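Protein GLB-12 (Caenorhabditis elegans, PDB 4BJA) binds heme with the iron held on both sides by side chains of the protein, and as a globin probably serves in redox signalling or oxygen binding. Local coordinates at residues H92-R95 / F96-M100; Q187-D190 / V191-F195; E42-Q45 / R46-D49; I200-M203 / T204-F207. The protein carries 1 engineered substitution. All coordinates share one frame; numbering follows the deposited sequence. Where two conformers were deposited one is given.

In the fold
Following the chain from its N terminus, contact 3 comes first, at the end of helix 34-46 and the turn into helix 50-65. Contact 1 follows inside helix 87-108, and contacts 2 and 4 lie one after the other in helix 185-214. All four are local, between residues about one turn apart, so none closes a long loop; they run in series without nesting or crossing. Tertiary packing joins contacts 1, 2 and 3: Trp-44 of contact 3 meets Tyr-97 and Met-100 of contact 1 and Trp-192 of contact 2, whose indole N-H probably also bonds to Thr-43. Contacts 1 and 4 do not touch, yet both border the heme, which ties helix 87-108 to helix 185-214 in the globin fold.

Contact 1 of 4, residues H92-R95 / F96-M100; sequences HILR and FYEFM. With HEM (protoporphyrin IX containing Fe), chain B.
Leu-94 and Glu-98, one helical turn apart, set their side chains at a slant to each other on the outer side, with Leu-94 CD1 3.6 Å from Glu-98 OE2. The backbone beneath them is regular: Phe-96 N bonds to His-92 O, and the next three residues repeat the pattern. The inner side is turned to the heme. With CG anti to the backbone N (chi1 -160°), His-92 brings NE2 within 2.1 Å of the iron, HEM FE. Its CD2 and CE1 are each 3.1 Å from FE, so the imidazole meets the metal symmetrically; His-127 supplies the other axial ligand. Arg-95, extended from CG to NE, runs along the propionate stems. HEM CBD lies over one face of its guanidinium, 3.5 Å from NE, while HEM CAA is in plane at its edge. The long aliphatic shaft thus suits the porphyrin rim, and NH1 bends back to a weak hydrogen bond with Gly-91 O. Phe-96 and Phe-99 share the pyrrole methyl HEM CMB. It sits over one face of Phe-99, offset toward the rim and 3.6 Å from CE1, and it approaches Phe-96 obliquely, 3.6 Å from CE2. Flat apolar rings fit this pocket wall because they offer no polar atom to the macrocycle. Helix 50-65 covers Phe-96 through an edge-to-face meeting with Phe-58, Phe-152 stacks on the same residue, helix 113-126 packs against Phe-99, and helix 34-46 meets Tyr-97 and Met-100 through Trp-44.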
loop_
_atom_site.group_PDB
_atom_site.type_symbol
_atom_site.label_atom_id
_atom_site.label_comp_id
_atom_site.label_asym_id
_atom_site.label_seq_id
_atom_site.Cartn_x
_atom_site.Cartn_y
_atom_site.Cartn_z
ATOM N N HIS A 92 9.535 23.868 -7.180
ATOM C CA HIS A 92 8.968 22.542 -7.114
ATOM C C HIS A 92 9.922 21.502 -7.658
ATOM O O HIS A 92 9.949 20.360 -7.164
ATOM C CB HIS A 92 7.643 22.474 -7.852
ATOM C CG HIS A 92 6.824 21.314 -7.409
ATOM N ND1 HIS A 92 6.734 20.148 -8.137
ATOM C CD2 HIS A 92 6.147 21.098 -6.254
ATOM C CE1 HIS A 92 5.981 19.278 -7.471
ATOM N NE2 HIS A 92 5.616 19.827 -6.328
ATOM N N ILE A 93 10.615 21.838 -8.753
ATOM C CA ILE A 93 11.632 20.974 -9.298
ATOM C C ILE A 93 12.728 20.647 -8.243
ATOM O O ILE A 93 13.103 19.481 -8.051
ATOM C CB ILE A 93 12.252 21.584 -10.569
ATOM C CG1 ILE A 93 11.223 21.441 -11.736
ATOM C CG2 ILE A 93 13.577 20.914 -10.875
ATOM C CD1 ILE A 93 11.469 22.483 -12.802
ATOM N N LEU A 94 13.189 21.673 -7.522
ATOM C CA LEU A 94 14.163 21.479 -6.467
ATOM C C LEU A 94 13.587 20.538 -5.379
ATOM O O LEU A 94 14.261 19.592 -4.936
ATOM C CB LEU A 94 14.478 22.835 -5.836
ATOM C CG LEU A 94 15.295 22.727 -4.542
ATOM C CD1 LEU A 94 16.693 22.344 -4.952
ATOM C CD2 LEU A 94 15.220 24.043 -3.759
ATOM N N ARG A 95 12.355 20.795 -4.966
ATOM C CA ARG A 95 11.722 20.044 -3.849
ATOM C C ARG A 95 11.521 18.589 -4.232
ATOM O O ARG A 95 11.757 17.674 -3.414
ATOM C CB ARG A 95 10.379 20.664 -3.429
ATOM C CG ARG A 95 10.540 22.039 -2.709
ATOM C CD ARG A 95 9.249 22.848 -2.792
ATOM N NE ARG A 95 9.156 24.001 -1.865
ATOM C CZ ARG A 95 9.733 25.186 -2.066
ATOM N NH1 ARG A 95 10.498 25.388 -3.139
ATOM N NH2 ARG A 95 9.571 26.166 -1.182
ATOM N N PHE A 96 11.084 18.363 -5.476
ATOM C CA PHE A 96 10.814 17.006 -5.966
ATOM C C PHE A 96 12.129 16.264 -6.120
ATOM O O PHE A 96 12.261 15.132 -5.676
ATOM C CB PHE A 96 10.069 17.095 -7.318
ATOM C CG PHE A 96 9.650 15.776 -7.847
ATOM C CD1 PHE A 96 10.561 14.969 -8.503
ATOM C CD2 PHE A 96 8.333 15.368 -7.721
ATOM C CE1 PHE A 96 10.178 13.709 -8.987
ATOM C CE2 PHE A 96 7.921 14.094 -8.201
ATOM C CZ PHE A 96 8.870 13.285 -8.851
ATOM N N TYR A 97 13.146 16.919 -6.679
ATOM C CA TYR A 97 14.469 16.316 -6.737
ATOM C C TYR A 97 14.985 15.929 -5.322
ATOM O O TYR A 97 15.453 14.790 -5.112
ATOM C CB TYR A 97 15.462 17.251 -7.455
ATOM C CG TYR A 97 16.877 16.870 -7.132
ATOM C CD1 TYR A 97 17.478 15.757 -7.731
ATOM C CD2 TYR A 97 17.604 17.593 -6.172
ATOM C CE1 TYR A 97 18.790 15.350 -7.362
ATOM C CE2 TYR A 97 18.908 17.201 -5.832
ATOM C CZ TYR A 97 19.476 16.083 -6.427
ATOM O OH TYR A 97 20.760 15.689 -6.085
ATOM N N GLU A 98 14.871 16.851 -4.368
ATOM C CA GLU A 98 15.365 16.579 -2.979
ATOM C C GLU A 98 14.591 15.428 -2.347
ATOM O O GLU A 98 15.166 14.603 -1.622
ATOM C CB GLU A 98 15.246 17.817 -2.090
ATOM C CG GLU A 98 16.185 18.963 -2.493
ATOM C CD GLU A 98 15.914 20.253 -1.730
ATOM O OE1 GLU A 98 14.748 20.503 -1.319
ATOM O OE2 GLU A 98 16.875 21.043 -1.568
ATOM N N PHE A 99 13.293 15.382 -2.610
ATOM C CA PHE A 99 12.433 14.298 -2.096
ATOM C C PHE A 99 12.887 12.960 -2.649
ATOM O O PHE A 99 12.977 11.993 -1.881
ATOM C CB PHE A 99 10.991 14.615 -2.506
ATOM C CG PHE A 99 10.010 13.487 -2.343
ATOM C CD1 PHE A 99 9.784 12.568 -3.373
ATOM C CD2 PHE A 99 9.225 13.418 -1.190
ATOM C CE1 PHE A 99 8.830 11.567 -3.231
ATOM C CE2 PHE A 99 8.244 12.441 -1.059
ATOM C CZ PHE A 99 8.061 11.496 -2.069
ATOM N N MET A 100 13.161 12.876 -3.957
ATOM C CA MET A 100 13.645 11.622 -4.545
ATOM C C MET A 100 15.054 11.245 -4.070
ATOM O O MET A 100 15.358 10.081 -3.881
ATOM C CB MET A 100 13.578 11.698 -6.082
ATOM C CG MET A 100 12.119 11.740 -6.579
ATOM S SD MET A 100 11.290 10.182 -6.226
ATOM C CE MET A 100 12.753 9.148 -6.430
HETATM C CHA HEM B . 5.397 21.346 -2.494
HETATM C CHB HEM B . 6.802 16.918 -3.860
HETATM C CHC HEM B . 3.031 16.632 -6.828
HETATM C CHD HEM B . 2.111 21.297 -6.063
HETATM C C1A HEM B . 6.049 20.163 -2.574
HETATM C C2A HEM B . 7.149 19.751 -1.721
HETATM C C3A HEM B . 7.515 18.523 -2.127
HETATM C C4A HEM B . 6.674 18.137 -3.237
HETATM C CMA HEM B . 8.649 17.617 -1.575
HETATM C CAA HEM B . 7.733 20.609 -0.550
HETATM C CBA HEM B . 7.553 19.903 0.802
HETATM C CGA HEM B . 6.115 19.753 1.029
HETATM O O1A HEM B . 5.374 20.763 0.863
HETATM O O2A HEM B . 5.728 18.593 1.329
HETATM C C1B HEM B . 5.851 16.470 -4.728
HETATM C C2B HEM B . 5.763 15.103 -5.229
HETATM C C3B HEM B . 4.735 15.028 -6.025
HETATM C C4B HEM B . 4.129 16.333 -6.087
HETATM C CMB HEM B . 6.718 13.960 -4.844
HETATM C CAB HEM B . 4.272 13.727 -6.734
HETATM C CBB HEM B . 3.525 13.811 -7.807
HETATM C C1C HEM B . 2.450 17.853 -6.868
HETATM C C2C HEM B . 1.310 18.205 -7.676
HETATM C C3C HEM B . 1.044 19.482 -7.464
HETATM C C4C HEM B . 2.027 20.008 -6.542
HETATM C CMC HEM B . 0.536 17.218 -8.582
HETATM C CAC HEM B . -0.108 20.260 -8.141
HETATM C CBC HEM B . -0.582 21.314 -7.501
HETATM C C1D HEM B . 2.951 21.744 -5.107
HETATM C C2D HEM B . 3.117 23.119 -4.742
HETATM C C3D HEM B . 4.125 23.126 -3.637
HETATM C C4D HEM B . 4.479 21.751 -3.428
HETATM C CMD HEM B . 2.422 24.366 -5.334
HETATM C CAD HEM B . 4.690 24.357 -2.903
HETATM C CBD HEM B . 6.078 24.624 -3.510
HETATM C CGD HEM B . 6.072 25.118 -4.955
HETATM O O1D HEM B . 5.069 25.677 -5.447
HETATM O O2D HEM B . 7.112 24.963 -5.608
HETATM N NA HEM B . 5.782 19.157 -3.511
HETATM N NB HEM B . 4.820 17.228 -5.276
HETATM N NC HEM B . 2.854 18.986 -6.193
HETATM N ND HEM B . 3.789 20.953 -4.312
HETATM FE FE HEM B . 4.335 19.101 -4.818
#

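Contact 2 of 4, residues Q187-D190 / V191-F195; sequences QITD and VWKKF
A chi1 of -66° puts Ile-188 CG2 anti to its own backbone N, and Trp-192, with chi1 -89°, swings its indole alongside. The two side chains run next to each other in the same direction, CG2 of Ile-188 standing 3.8 Å from CD1 of Trp-192. That same CD1 lies 3.4 Å from Ile-188 O, which sits in the plane of the indole at its edge, so one residue meets the ring with both methyl and carbonyl. The indole nitrogen NE1 points on to a hydrogen bond with Thr-43 OG1, which satisfies a polar atom on an otherwise apolar, buried ring. A second pair repeats the one-turn spacing: Thr-189 CG2 is 3.7 Å from Lys-193 CE, methyl beside a fully extended aliphatic chain. Thr-189 spends its hydroxyl on Thr-185 O, leaving the methyl for this packing. Lys-194, by contrast, is bent at chi3 (-53°), and its NZ forms a salt bridge with Asp-36 and a hydrogen bond with Ala-31 O. The branched Val-191 lays its CG2 methyl 3.3 Å from Gln-187 O, one turn back. Backbone bonds such as Trp-192 N to Ile-188 O, at 3.0 Å, keep this spacing. An amphipathic helix of this kind, with Ile-188, Val-191, Trp-192 and Phe-195 turned inward, Gln-187, Asp-190 and Lys-193 outward and Lys-194 at the border, is the long last helix of a globin.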
loop_
_atom_site.group_PDB
_atom_site.type_symbol
_atom_site.label_atom_id
_atom_site.label_comp_id
_atom_site.label_asym_id
_atom_site.label_seq_id
_atom_site.Cartn_x
_atom_site.Cartn_y
_atom_site.Cartn_z
ATOM N N GLN A 187 14.786 -5.589 -15.071
ATOM C CA GLN A 187 14.855 -5.427 -13.622
ATOM C C GLN A 187 14.685 -3.976 -13.200
ATOM O O GLN A 187 13.905 -3.684 -12.306
ATOM C CB GLN A 187 16.201 -5.874 -13.099
ATOM C CG GLN A 187 16.333 -7.333 -12.847
ATOM C CD GLN A 187 17.793 -7.700 -12.681
ATOM O OE1 GLN A 187 18.611 -6.861 -12.310
ATOM N NE2 GLN A 187 18.123 -8.957 -12.965
ATOM N N ILE A 188 15.448 -3.075 -13.828
ATOM C CA ILE A 188 15.448 -1.688 -13.415
ATOM C C ILE A 188 14.054 -1.100 -13.662
ATOM O O ILE A 188 13.502 -0.375 -12.827
ATOM C CB ILE A 188 16.514 -0.880 -14.196
ATOM C CG1 ILE A 188 17.920 -1.363 -13.824
ATOM C CG2 ILE A 188 16.442 0.588 -13.883
ATOM C CD1 ILE A 188 18.990 -0.780 -14.763
ATOM N N THR A 189 13.496 -1.414 -14.828
ATOM C CA THR A 189 12.153 -0.933 -15.159
ATOM C C THR A 189 11.096 -1.410 -14.137
ATOM O O THR A 189 10.303 -0.602 -13.647
ATOM C CB THR A 189 11.778 -1.393 -16.604
ATOM O OG1 THR A 189 12.710 -0.856 -17.557
ATOM C CG2 THR A 189 10.378 -0.973 -16.997
ATOM N N ASP A 190 11.111 -2.716 -13.805
ATOM C CA ASP A 190 10.113 -3.267 -12.908
ATOM C C ASP A 190 10.270 -2.664 -11.494
ATOM O O ASP A 190 9.275 -2.304 -10.866
ATOM C CB ASP A 190 10.180 -4.812 -12.889
ATOM C CG ASP A 190 9.928 -5.460 -14.276
ATOM O OD1 ASP A 190 9.593 -4.788 -15.272
ATOM O OD2 ASP A 190 10.107 -6.698 -14.376
ATOM N N VAL A 191 11.506 -2.520 -11.016
ATOM C CA VAL A 191 11.728 -1.976 -9.685
ATOM C C VAL A 191 11.276 -0.519 -9.594
ATOM O O VAL A 191 10.609 -0.127 -8.616
ATOM C CB VAL A 191 13.203 -2.133 -9.225
ATOM C CG1 VAL A 191 13.416 -1.393 -7.953
ATOM C CG2 VAL A 191 13.535 -3.620 -9.025
ATOM N N TRP A 192 11.629 0.285 -10.606
ATOM C CA TRP A 192 11.251 1.682 -10.576
ATOM C C TRP A 192 9.744 1.815 -10.700
ATOM O O TRP A 192 9.134 2.698 -10.090
ATOM C CB TRP A 192 12.027 2.495 -11.668
ATOM C CG TRP A 192 13.310 2.982 -11.113
ATOM C CD1 TRP A 192 14.525 2.353 -11.171
ATOM C CD2 TRP A 192 13.508 4.166 -10.342
ATOM N NE1 TRP A 192 15.473 3.088 -10.500
ATOM C CE2 TRP A 192 14.877 4.216 -9.989
ATOM C CE3 TRP A 192 12.668 5.213 -9.945
ATOM C CZ2 TRP A 192 15.416 5.275 -9.238
ATOM C CZ3 TRP A 192 13.207 6.264 -9.211
ATOM C CH2 TRP A 192 14.566 6.277 -8.849
ATOM N N LYS A 193 9.113 0.955 -11.494
ATOM C CA LYS A 193 7.635 0.995 -11.536
ATOM C C LYS A 193 7.014 0.658 -10.176
ATOM O O LYS A 193 6.083 1.326 -9.764
ATOM C CB LYS A 193 7.051 0.132 -12.649
ATOM C CG LYS A 193 7.316 0.756 -14.032
ATOM C CD LYS A 193 6.709 -0.106 -15.140
ATOM C CE LYS A 193 6.973 0.492 -16.520
ATOM N NZ LYS A 193 6.569 -0.482 -17.641
ATOM N N LYS A 194 7.522 -0.389 -9.500
ATOM C CA LYS A 194 6.962 -0.711 -8.168
ATOM C C LYS A 194 7.154 0.433 -7.195
ATOM O O LYS A 194 6.228 0.797 -6.467
ATOM C CB LYS A 194 7.576 -1.979 -7.604
ATOM C CG LYS A 194 7.101 -3.203 -8.376
ATOM C CD LYS A 194 7.607 -4.501 -7.676
ATOM C CE LYS A 194 9.123 -4.531 -7.423
ATOM N NZ LYS A 194 9.565 -5.759 -6.612
ATOM N N PHE A 195 8.358 1.019 -7.216
ATOM C CA PHE A 195 8.682 2.102 -6.354
ATOM C C PHE A 195 7.772 3.310 -6.624
ATOM O O PHE A 195 7.127 3.866 -5.710
ATOM C CB PHE A 195 10.192 2.472 -6.523
ATOM C CG PHE A 195 10.584 3.770 -5.871
ATOM C CD1 PHE A 195 10.368 3.985 -4.498
ATOM C CD2 PHE A 195 11.160 4.800 -6.634
ATOM C CE1 PHE A 195 10.708 5.196 -3.873
ATOM C CE2 PHE A 195 11.487 6.024 -6.014
ATOM C CZ PHE A 195 11.277 6.219 -4.628
#

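Contact 3 of 4, residues E42-Q45 / R46-D49; sequences ETWQ and RLDD
Arg-46 and Leu-47 are tied to the last turn of helix 34-46 by hydrogen bonds that change character along the way. Arg-46 N reaches Glu-42 O at 3.0 Å in the ordinary helical manner and adds a weak bond to Thr-43 O. Leu-47 N then bonds to Trp-44 O at 3.3 Å, a step of three residues, with the nitrogen 62° out of the carbonyl plane. Thr-43 OG1, between backbone N and carbonyl carbon (chi1 55°), bonds back to Leu-39 O. Charge plays a looser part. Glu-42 OE1 stays 4.9 Å from Arg-46 NH2 and is instead hydrogen-bonded to Tyr-183 OH; at most a mild attraction is likely. The guanidinium lays one face over the carbonyl carbon of Glu-42. Apolar packing completes the turn. Thr-43 turns CG2 to Arg-46, 4.1 Å from NE, and Leu-47 CD2 stands 3.9 Å from Trp-44 CE3, these two side chains crossing near a right angle. Cutting Leu-47 back to an alanine would remove CD2 and is likely to open a gap beside the six-membered ring of Trp-44 and weaken the packing on Leu-156 and Leu-160. Next along the chain, Asp-49 N-caps helix 50-65 with OD1 on Asp-52 N. Trp-44 faces helices 87-108 and 185-214, its NE1 bonded to Glu-101, while Leu-47 rests on helix 144-160.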
loop_
_atom_site.group_PDB
_atom_site.type_symbol
_atom_site.label_atom_id
_atom_site.label_comp_id
_atom_site.label_asym_id
_atom_site.label_seq_id
_atom_site.Cartn_x
_atom_site.Cartn_y
_atom_site.Cartn_z
ATOM N N GLU A 42 21.345 2.890 -6.527
ATOM C CA GLU A 42 22.517 2.862 -7.440
ATOM C C GLU A 42 22.142 3.410 -8.817
ATOM O O GLU A 42 22.898 4.187 -9.383
ATOM C CB GLU A 42 23.085 1.466 -7.549
ATOM C CG GLU A 42 23.736 0.974 -6.258
ATOM C CD GLU A 42 24.602 -0.271 -6.452
ATOM O OE1 GLU A 42 24.303 -1.086 -7.349
ATOM O OE2 GLU A 42 25.579 -0.456 -5.684
ATOM N N THR A 43 20.968 3.022 -9.327
ATOM C CA THR A 43 20.525 3.562 -10.618
ATOM C C THR A 43 20.285 5.082 -10.582
ATOM O O THR A 43 20.623 5.776 -11.536
ATOM C CB THR A 43 19.334 2.823 -11.210
ATOM O OG1 THR A 43 18.283 2.805 -10.250
ATOM C CG2 THR A 43 19.733 1.377 -11.569
ATOM N N TRP A 44 19.684 5.607 -9.519
ATOM C CA TRP A 44 19.502 7.025 -9.378
ATOM C C TRP A 44 20.853 7.741 -9.328
ATOM O O TRP A 44 21.035 8.816 -9.934
ATOM C CB TRP A 44 18.695 7.308 -8.123
ATOM C CG TRP A 44 18.542 8.787 -7.782
ATOM C CD1 TRP A 44 19.269 9.497 -6.861
ATOM C CD2 TRP A 44 17.573 9.700 -8.316
ATOM N NE1 TRP A 44 18.832 10.794 -6.814
ATOM C CE2 TRP A 44 17.797 10.957 -7.699
ATOM C CE3 TRP A 44 16.548 9.582 -9.284
ATOM C CZ2 TRP A 44 16.998 12.094 -7.969
ATOM C CZ3 TRP A 44 15.785 10.709 -9.567
ATOM C CH2 TRP A 44 16.000 11.950 -8.908
ATOM N N GLN A 45 21.808 7.174 -8.574
ATOM C CA GLN A 45 23.137 7.772 -8.493
ATOM C C GLN A 45 23.959 7.772 -9.789
ATOM O O GLN A 45 24.842 8.621 -9.946
ATOM C CB GLN A 45 23.928 7.071 -7.399
ATOM C CG GLN A 45 23.417 7.514 -6.063
ATOM C CD GLN A 45 24.365 7.106 -4.998
ATOM O OE1 GLN A 45 24.605 5.912 -4.816
ATOM N NE2 GLN A 45 24.926 8.081 -4.291
ATOM N N ARG A 46 23.695 6.816 -10.680
ATOM C CA ARG A 46 24.382 6.705 -11.975
ATOM C C ARG A 46 24.046 7.916 -12.842
ATOM O O ARG A 46 24.840 8.314 -13.714
ATOM C CB ARG A 46 23.886 5.494 -12.745
ATOM C CG ARG A 46 24.340 4.115 -12.376
ATOM C CD ARG A 46 23.545 3.145 -13.330
ATOM N NE ARG A 46 23.534 1.687 -13.097
ATOM C CZ ARG A 46 24.307 1.002 -12.246
ATOM N NH1 ARG A 46 25.197 1.608 -11.471
ATOM N NH2 ARG A 46 24.189 -0.322 -12.176
ATOM N N LEU A 47 22.878 8.511 -12.614
ATOM C CA LEU A 47 22.461 9.685 -13.392
ATOM C C LEU A 47 23.428 10.863 -13.270
ATOM O O LEU A 47 23.868 11.225 -12.175
ATOM C CB LEU A 47 21.077 10.137 -12.955
ATOM C CG LEU A 47 19.770 9.649 -13.627
ATOM C CD1 LEU A 47 19.832 8.398 -14.515
ATOM C CD2 LEU A 47 18.641 9.641 -12.600
ATOM N N ASP A 48 23.745 11.487 -14.399
ATOM C CA ASP A 48 24.444 12.750 -14.335
ATOM C C ASP A 48 23.390 13.859 -14.436
ATOM O O ASP A 48 22.462 13.800 -15.270
ATOM C CB ASP A 48 25.531 12.837 -15.421
ATOM C CG ASP A 48 26.614 11.750 -15.254
ATOM O OD1 ASP A 48 27.152 11.591 -14.125
ATOM O OD2 ASP A 48 26.930 11.055 -16.246
ATOM N N ASP A 49 23.547 14.845 -13.563
ATOM C CA ASP A 49 22.561 15.912 -13.330
ATOM C C ASP A 49 21.095 15.471 -13.236
ATOM O O ASP A 49 20.261 15.822 -14.070
ATOM C CB ASP A 49 22.716 17.068 -14.314
ATOM C CG ASP A 49 22.452 18.409 -13.654
ATOM O OD1 ASP A 49 21.449 18.543 -12.897
ATOM O OD2 ASP A 49 23.260 19.340 -13.884
#

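Contact 4 of 4, residues I200-M203 / T204-F207; sequences ISQM and TDSF. With HEM (protoporphyrin IX containing Fe), chain B.
Ile-200 O is gripped by two donors of one residue, Thr-204 OG1 at 2.8 Å and Thr-204 N at 2.9 Å, arriving from opposite faces of the carbonyl plane. The hydroxyl stands 39° out of that plane. With chi1 -64° its OG1 lies beside the backbone N, within reach of the carbonyl one turn back, and it also hydrogen-bonds Asn-143 ND2. A valine at Thr-204 would remove the hydroxyl and is likely to leave Asn-143 ND2 without its mate and Ile-200 O with the backbone donor alone. Gln-202 O is likewise held by Ser-206 N, at 3.0 Å, and OG, at 2.7 Å, but from a different rotamer (chi1 60°) and with the hydroxyl nearer the carbonyl plane; OG also pairs with Arg-121 O. Hydroxyls bonded one turn back let Thr-204 and Ser-206 be buried on the long last helix of the globin fold with their polar atoms satisfied. In the conformer described, Met-203 CE lies 3.6 Å from HEM C3B; its flexible, apolar chain suits the pocket wall. Gln-202 OE1 accepts from Arg-121 and Trp-117. Asp-205, bonded from N to Ser-201 O, turns its OD1 to Trp-19 of the second subunit and packs against Asp-205 of that subunit.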
loop_
_atom_site.group_PDB
_atom_site.type_symbol
_atom_site.label_atom_id
_atom_site.label_comp_id
_atom_site.label_asym_id
_atom_site.label_seq_id
_atom_site.Cartn_x
_atom_site.Cartn_y
_atom_site.Cartn_z
ATOM N N ILE A 200 2.994 6.931 -5.550
ATOM C CA ILE A 200 1.650 7.427 -5.904
ATOM C C ILE A 200 0.606 6.973 -4.890
ATOM O O ILE A 200 -0.178 7.774 -4.404
ATOM C CB ILE A 200 1.199 6.911 -7.275
ATOM C CG1 ILE A 200 2.084 7.513 -8.363
ATOM C CG2 ILE A 200 -0.280 7.355 -7.528
ATOM C CD1 ILE A 200 1.917 6.820 -9.768
ATOM N N SER A 201 0.586 5.678 -4.564
ATOM C CA SER A 201 -0.486 5.195 -3.693
ATOM C C SER A 201 -0.396 5.845 -2.297
ATOM O O SER A 201 -1.428 6.225 -1.737
ATOM C CB SER A 201 -0.469 3.693 -3.602
ATOM O OG SER A 201 0.639 3.288 -2.864
ATOM N N GLN A 202 0.822 5.993 -1.756
ATOM C CA GLN A 202 0.933 6.530 -0.391
ATOM C C GLN A 202 0.699 8.028 -0.338
ATOM O O GLN A 202 0.106 8.531 0.634
ATOM C CB GLN A 202 2.286 6.144 0.207
ATOM C CG GLN A 202 2.380 4.620 0.324
ATOM C CD GLN A 202 1.197 4.059 1.121
ATOM O OE1 GLN A 202 1.072 4.327 2.310
ATOM N NE2 GLN A 202 0.286 3.328 0.444
ATOM N N MET A 203 1.103 8.750 -1.393
ATOM C CA MET A 203 0.754 10.170 -1.408
ATOM C C MET A 203 -0.730 10.346 -1.609
ATOM O O MET A 203 -1.328 11.199 -0.962
ATOM C CB MET A 203 1.537 10.931 -2.457
ATOM C CG MET A 203 2.990 11.044 -2.096
ATOM S SD MET A 203 3.839 11.886 -3.416
ATOM C CE MET A 203 3.300 13.554 -3.118
ATOM N N THR A 204 -1.337 9.518 -2.453
ATOM C CA THR A 204 -2.753 9.625 -2.679
ATOM C C THR A 204 -3.545 9.349 -1.395
ATOM O O THR A 204 -4.486 10.097 -1.065
ATOM C CB THR A 204 -3.171 8.660 -3.801
ATOM O OG1 THR A 204 -2.537 9.075 -5.020
ATOM C CG2 THR A 204 -4.696 8.612 -3.961
ATOM N N ASP A 205 -3.166 8.277 -0.688
ATOM C CA ASP A 205 -3.924 7.872 0.490
ATOM C C ASP A 205 -3.764 8.850 1.633
ATOM O O ASP A 205 -4.750 9.194 2.290
ATOM C CB ASP A 205 -3.566 6.442 0.901
ATOM C CG ASP A 205 -4.265 5.385 0.039
ATOM O OD1 ASP A 205 -5.103 5.722 -0.836
ATOM O OD2 ASP A 205 -4.001 4.180 0.259
ATOM N N SER A 206 -2.533 9.336 1.825
ATOM C CA SER A 206 -2.298 10.272 2.898
ATOM C C SER A 206 -2.996 11.623 2.626
ATOM O O SER A 206 -3.618 12.250 3.525
ATOM C CB SER A 206 -0.808 10.419 3.159
ATOM O OG SER A 206 -0.100 10.897 2.013
ATOM N N PHE A 207 -2.906 12.072 1.385
ATOM C CA PHE A 207 -3.645 13.268 0.985
ATOM C C PHE A 207 -5.171 13.117 1.248
ATOM O O PHE A 207 -5.841 14.017 1.798
ATOM C CB PHE A 207 -3.377 13.542 -0.516
ATOM C CG PHE A 207 -4.090 14.771 -1.034
ATOM C CD1 PHE A 207 -5.439 14.708 -1.378
ATOM C CD2 PHE A 207 -3.418 15.980 -1.127
ATOM C CE1 PHE A 207 -6.128 15.859 -1.811
ATOM C CE2 PHE A 207 -4.100 17.138 -1.608
ATOM C CZ PHE A 207 -5.438 17.066 -1.908
HETATM C CHA HEM B . 5.397 21.346 -2.494
HETATM C CHB HEM B . 6.802 16.918 -3.860
HETATM C CHC HEM B . 3.031 16.632 -6.828
HETATM C CHD HEM B . 2.111 21.297 -6.063
HETATM C C1A HEM B . 6.049 20.163 -2.574
HETATM C C2A HEM B . 7.149 19.751 -1.721
HETATM C C3A HEM B . 7.515 18.523 -2.127
HETATM C C4A HEM B . 6.674 18.137 -3.237
HETATM C CMA HEM B . 8.649 17.617 -1.575
HETATM C CAA HEM B . 7.733 20.609 -0.550
HETATM C CBA HEM B . 7.553 19.903 0.802
HETATM C CGA HEM B . 6.115 19.753 1.029
HETATM O O1A HEM B . 5.374 20.763 0.863
HETATM O O2A HEM B . 5.728 18.593 1.329
HETATM C C1B HEM B . 5.851 16.470 -4.728
HETATM C C2B HEM B . 5.763 15.103 -5.229
HETATM C C3B HEM B . 4.735 15.028 -6.025
HETATM C C4B HEM B . 4.129 16.333 -6.087
HETATM C CMB HEM B . 6.718 13.960 -4.844
HETATM C CAB HEM B . 4.272 13.727 -6.734
HETATM C CBB HEM B . 3.525 13.811 -7.807
HETATM C C1C HEM B . 2.450 17.853 -6.868
HETATM C C2C HEM B . 1.310 18.205 -7.676
HETATM C C3C HEM B . 1.044 19.482 -7.464
HETATM C C4C HEM B . 2.027 20.008 -6.542
HETATM C CMC HEM B . 0.536 17.218 -8.582
HETATM C CAC HEM B . -0.108 20.260 -8.141
HETATM C CBC HEM B . -0.582 21.314 -7.501
HETATM C C1D HEM B . 2.951 21.744 -5.107
HETATM C C2D HEM B . 3.117 23.119 -4.742
HETATM C C3D HEM B . 4.125 23.126 -3.637
HETATM C C4D HEM B . 4.479 21.751 -3.428
HETATM C CMD HEM B . 2.422 24.366 -5.334
HETATM C CAD HEM B . 4.690 24.357 -2.903
HETATM C CBD HEM B . 6.078 24.624 -3.510
HETATM C CGD HEM B . 6.072 25.118 -4.955
HETATM O O1D HEM B . 5.069 25.677 -5.447
HETATM O O2D HEM B . 7.112 24.963 -5.608
HETATM N NA HEM B . 5.782 19.157 -3.511
HETATM N NB HEM B . 4.820 17.228 -5.276
HETATM N NC HEM B . 2.854 18.986 -6.193
HETATM N ND HEM B . 3.789 20.953 -4.312
HETATM FE FE HEM B . 4.335 19.101 -4.818
#